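Local coordinates for cupin type-2 domain-containing protein (Klebsiella pneumoniae subsp. pneumoniae MGH 78578, PDB 3H8U) that is of unknown function but folds as a double-stranded beta-helix of the cupin superfamily and probably binds a metal ion, at residues 28-33 against 38-43; 71-76 against 89-94. All coordinates share one frame; numbering follows the deposited sequence.

Interaction 1: 28-33 against 38-43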
# COMPACT_ATOMS: atom_id res chain seq x y z
N PRO A 28 13.48 -14.34 3.16
CA PRO A 28 12.05 -13.99 3.19
C PRO A 28 11.29 -14.46 1.97
O PRO A 28 11.84 -14.45 0.87
CB PRO A 28 12.05 -12.46 3.26
CG PRO A 28 13.30 -12.14 3.97
CD PRO A 28 14.33 -13.19 3.54
N ILE A 29 10.03 -14.87 2.17
CA ILE A 29 9.17 -15.39 1.11
C ILE A 29 8.36 -14.27 0.43
O ILE A 29 7.74 -13.45 1.10
CB ILE A 29 8.16 -16.43 1.69
CG1 ILE A 29 8.95 -17.64 2.18
CG2 ILE A 29 7.08 -16.81 0.61
CD1 ILE A 29 8.19 -18.52 3.17
N ARG A 30 8.39 -14.26 -0.90
CA ARG A 30 7.60 -13.31 -1.65
C ARG A 30 6.15 -13.80 -1.70
O ARG A 30 5.78 -14.60 -2.59
CB ARG A 30 8.19 -13.17 -3.05
CG ARG A 30 7.50 -12.16 -3.93
CD ARG A 30 8.17 -12.11 -5.27
NE ARG A 30 7.55 -11.14 -6.19
CZ ARG A 30 6.73 -11.45 -7.19
NH1 ARG A 30 6.41 -12.71 -7.43
NH2 ARG A 30 6.23 -10.50 -7.96
N SER A 31 5.33 -13.34 -0.77
CA SER A 31 3.97 -13.85 -0.69
C SER A 31 3.05 -12.95 -1.53
O SER A 31 2.65 -11.86 -1.11
CB SER A 31 3.49 -13.97 0.78
OG SER A 31 2.15 -14.49 0.86
N VAL A 32 2.68 -13.41 -2.73
CA VAL A 32 1.89 -12.60 -3.64
C VAL A 32 0.42 -12.54 -3.28
O VAL A 32 -0.26 -13.57 -3.14
CB VAL A 32 2.02 -13.11 -5.08
CG1 VAL A 32 1.15 -12.30 -6.03
CG2 VAL A 32 3.48 -13.06 -5.53
N VAL A 33 -0.10 -11.32 -3.19
CA VAL A 33 -1.51 -11.12 -2.90
C VAL A 33 -2.26 -11.08 -4.23
O VAL A 33 -3.21 -11.83 -4.44
CB VAL A 33 -1.74 -9.82 -2.14
CG1 VAL A 33 -3.26 -9.51 -1.98
CG2 VAL A 33 -1.04 -9.90 -0.79
N ASP A 38 -1.21 -3.80 -13.93
CA ASP A 38 -1.02 -2.46 -13.36
C ASP A 38 -0.14 -2.47 -12.10
O ASP A 38 0.54 -1.50 -11.79
CB ASP A 38 -2.39 -1.83 -13.03
CG ASP A 38 -3.29 -1.67 -14.24
OD1 ASP A 38 -2.86 -1.07 -15.25
OD2 ASP A 38 -4.41 -2.19 -14.20
N SER A 39 -0.15 -3.57 -11.36
CA SER A 39 0.67 -3.70 -10.14
C SER A 39 0.81 -5.16 -9.73
O SER A 39 -0.03 -6.01 -10.04
CB SER A 39 0.04 -2.98 -8.93
OG SER A 39 -0.12 -1.56 -9.16
N VAL A 40 1.86 -5.40 -8.96
CA VAL A 40 2.01 -6.64 -8.21
C VAL A 40 2.04 -6.25 -6.72
O VAL A 40 2.82 -5.38 -6.32
CB VAL A 40 3.27 -7.40 -8.65
CG1 VAL A 40 3.54 -8.59 -7.74
CG2 VAL A 40 3.15 -7.88 -10.09
N VAL A 41 1.18 -6.87 -5.93
CA VAL A 41 1.02 -6.55 -4.52
C VAL A 41 1.51 -7.78 -3.76
O VAL A 41 1.02 -8.92 -4.02
CB VAL A 41 -0.47 -6.26 -4.18
CG1 VAL A 41 -0.66 -6.02 -2.67
CG2 VAL A 41 -1.00 -5.08 -4.99
N VAL A 42 2.49 -7.56 -2.87
CA VAL A 42 3.20 -8.62 -2.14
C VAL A 42 3.23 -8.26 -0.64
O VAL A 42 3.36 -7.10 -0.27
CB VAL A 42 4.66 -8.79 -2.67
CG1 VAL A 42 5.48 -9.77 -1.82
CG2 VAL A 42 4.63 -9.24 -4.13
N VAL A 43 3.06 -9.26 0.20
CA VAL A 43 3.25 -9.13 1.65
C VAL A 43 4.60 -9.75 1.99
O VAL A 43 4.84 -10.95 1.72
CB VAL A 43 2.11 -9.80 2.43
CG1 VAL A 43 2.49 -9.97 3.90
CG2 VAL A 43 0.83 -8.98 2.29
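Arg30 swings CG to the side opposite its own backbone N (chi1 -178°) and runs extended as far as NE, over Val42, while CG1 of Val42 (chi1 173°) comes up under the Ser31 backbone and its CG2 lies beneath the guanidinium. The backbones belong to a beta hairpin, strands 31-35 and 40-46, at one margin, within the chain, of a sheet of the cupin double-stranded beta-helix. Ser31 and Val43 form an antiparallel hydrogen-bonded pair: Val43 N donates to Ser31 O at 2.9 Å and 167°, with the return bond from Ser31 N to Val43 O long and weak. Val32 and Val42 make the next, non-hydrogen-bonded pair, their CG2 methyls 4.2 Å apart. Beyond it, Val33 N donates to Val41 O at 2.8 Å, and there the first strand turns a corner. Beta-branched valines suit these extended backbones, and their methyls pack on the sheet faces, as Val32 and Val42 do. At the corner, Val33 turns toward the second strand and meets Val43 through CG2 atoms 3.7 Å apart, and helix 17-20 lies against both valines. The buried OG of Ser31 is satisfied by a hydrogen bond to Tyr20 O of that helix, so a polar residue is tolerated there. Val33 also presents its CB to Val41 CG1 and packs against Ile88 of the second subunit. The long arginine suits the exposed side of the hairpin, where its aliphatic part can lie on valine while its charged end extends along the strand. Arg30 CG touches Val42 CG1 at 3.8 Å, the two side chains crossing at about a right angle; farther out, the Val42 CG2 methyl lies over one face of the guanidinium, 4.0 Å from Arg30 NE.

Interaction 2: 71-76 against 89-94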
# COMPACT_ATOMS: atom_id res chain seq x y z
N ALA A 71 12.81 -1.23 10.55
CA ALA A 71 13.88 -1.72 9.69
C ALA A 71 14.84 -0.61 9.32
O ALA A 71 14.50 0.57 9.40
CB ALA A 71 13.32 -2.35 8.42
N GLU A 72 16.04 -1.03 8.94
CA GLU A 72 17.01 -0.18 8.26
C GLU A 72 16.71 -0.30 6.78
O GLU A 72 16.86 -1.37 6.24
CB GLU A 72 18.39 -0.74 8.38
CG GLU A 72 19.06 -0.73 9.67
CD GLU A 72 20.40 -1.53 9.58
OE1 GLU A 72 20.94 -1.83 8.45
OE2 GLU A 72 20.88 -1.87 10.65
N TYR A 73 16.32 0.80 6.15
CA TYR A 73 15.99 0.80 4.73
C TYR A 73 17.26 1.18 3.97
O TYR A 73 17.79 2.25 4.19
CB TYR A 73 14.88 1.83 4.49
CG TYR A 73 14.36 1.89 3.08
CD1 TYR A 73 13.65 0.84 2.54
CD2 TYR A 73 14.56 3.04 2.29
CE1 TYR A 73 13.10 0.93 1.23
CE2 TYR A 73 14.04 3.12 1.02
CZ TYR A 73 13.32 2.08 0.49
OH TYR A 73 12.83 2.20 -0.81
N HIS A 74 17.81 0.25 3.19
CA HIS A 74 19.00 0.53 2.38
C HIS A 74 18.62 1.22 1.07
O HIS A 74 17.79 0.73 0.33
CB HIS A 74 19.74 -0.77 2.04
CG HIS A 74 21.04 -0.56 1.30
ND1 HIS A 74 21.47 -1.40 0.30
CD2 HIS A 74 22.00 0.40 1.42
CE1 HIS A 74 22.63 -0.98 -0.17
NE2 HIS A 74 22.96 0.13 0.48
N GLN A 75 19.27 2.35 0.80
CA GLN A 75 18.95 3.19 -0.37
C GLN A 75 20.03 3.08 -1.45
O GLN A 75 20.01 3.86 -2.40
CB GLN A 75 18.80 4.66 0.07
CG GLN A 75 17.69 4.85 1.15
CD GLN A 75 17.22 6.28 1.34
OE1 GLN A 75 17.78 7.22 0.74
NE2 GLN A 75 16.23 6.46 2.18
N GLY A 76 20.94 2.10 -1.31
CA GLY A 76 22.08 1.94 -2.20
C GLY A 76 23.33 2.60 -1.60
O GLY A 76 23.21 3.54 -0.81
N ALA A 89 7.82 3.63 2.24
CA ALA A 89 9.13 3.74 1.58
C ALA A 89 8.94 3.62 0.07
O ALA A 89 8.13 2.80 -0.38
CB ALA A 89 10.09 2.65 2.07
N ILE A 90 9.56 4.53 -0.69
CA ILE A 90 9.37 4.51 -2.14
C ILE A 90 10.71 4.39 -2.82
O ILE A 90 11.63 5.22 -2.58
CB ILE A 90 8.56 5.73 -2.66
CG1 ILE A 90 7.13 5.74 -2.10
CG2 ILE A 90 8.54 5.74 -4.25
CD1 ILE A 90 6.42 7.11 -2.27
N ALA A 91 10.82 3.40 -3.72
CA ALA A 91 11.93 3.36 -4.68
C ALA A 91 11.34 3.70 -6.04
O ALA A 91 10.45 2.97 -6.54
CB ALA A 91 12.58 1.99 -4.71
N LYS A 92 11.81 4.79 -6.64
CA LYS A 92 11.51 5.09 -8.04
C LYS A 92 12.36 4.21 -8.94
O LYS A 92 13.32 3.61 -8.47
CB LYS A 92 11.77 6.55 -8.35
CG LYS A 92 10.84 7.46 -7.59
CD LYS A 92 11.04 8.91 -7.97
CE LYS A 92 11.90 9.62 -7.00
NZ LYS A 92 11.94 11.10 -7.34
N PRO A 93 12.02 4.15 -10.24
CA PRO A 93 12.86 3.39 -11.14
C PRO A 93 14.35 3.76 -11.05
O PRO A 93 14.70 4.94 -11.01
CB PRO A 93 12.24 3.71 -12.51
CG PRO A 93 10.84 3.98 -12.24
CD PRO A 93 10.84 4.71 -10.92
N GLY A 94 15.24 2.77 -11.02
CA GLY A 94 16.67 3.06 -10.95
C GLY A 94 17.17 3.40 -9.55
O GLY A 94 18.34 3.77 -9.37
O HOH W 1 10.52 0.66 -1.44
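Tyr73 lays one face of its ring over the methyl of Ala89. CB of Ala89 sits 3.8 Å from the ring centroid and 22° off the normal, a CH-pi contact shifted toward the rim of the ring, where CE1 is the nearest carbon along with CZ, at 3.6 Å. The tyrosine gets there because its CG is anti to the backbone N (chi1 -176°), which throws the ring straight out from its strand toward segment 89-94. Trp64 meets the same tyrosine edge-to-face, and Gln75 NE2 lies at the ring edge, in its plane. Strands 70-74 and 87-91 belong to the two different sheets of the cupin beta-sandwich, so this is a contact through the interior between layers. The strand segments run nearly parallel, 19° apart, with axes 9.7 Å from each other at closest, a gap that a large flat ring on one side and a single methyl on the other can bridge. Alanine therefore suits position 89: its CB is short enough to lie under the ring. The hydroxyl carries on past Ala89 to the next residues, touching the Ala91 methyl at 3.9 Å and passing Ile90 C at 3.7 Å. Ile90 itself directs its side chain away from the tyrosine, to pack on Gln61 and Thr63 and on Leu34 of the second subunit. A buried phenol needs polar company, and a water supplies it, 2.8 Å from Tyr73 OH; the same water donates a weak bond to Ala89 O at 3.4 Å. Arg13 of the second subunit adds a weak hydrogen bond from NH2 to Tyr73 OH, and through its NE it binds Ile90 O.

Following the chain from its N terminus, strand 31-35 turns back into strand 40-46, and interaction 1 closes this short hairpin with only four residues between its segments. The chain then passes through strands 51-56 and 61-68 before interaction 2 opens at 71-76; it closes at 89-94, after twelve intervening residues that include strand 80-84 and the start of strand 87-91. The two contacts thus follow in series, neither nested nor crossed, with centres about 17 Å apart. Interaction 1 joins neighbours at one margin of a sheet, whereas interaction 2 ties that sheet's other outermost strand within the chain, 87-91, to the opposing sheet. Both margins meet the second subunit, and at strand 87-91 the sheet continues across the interface.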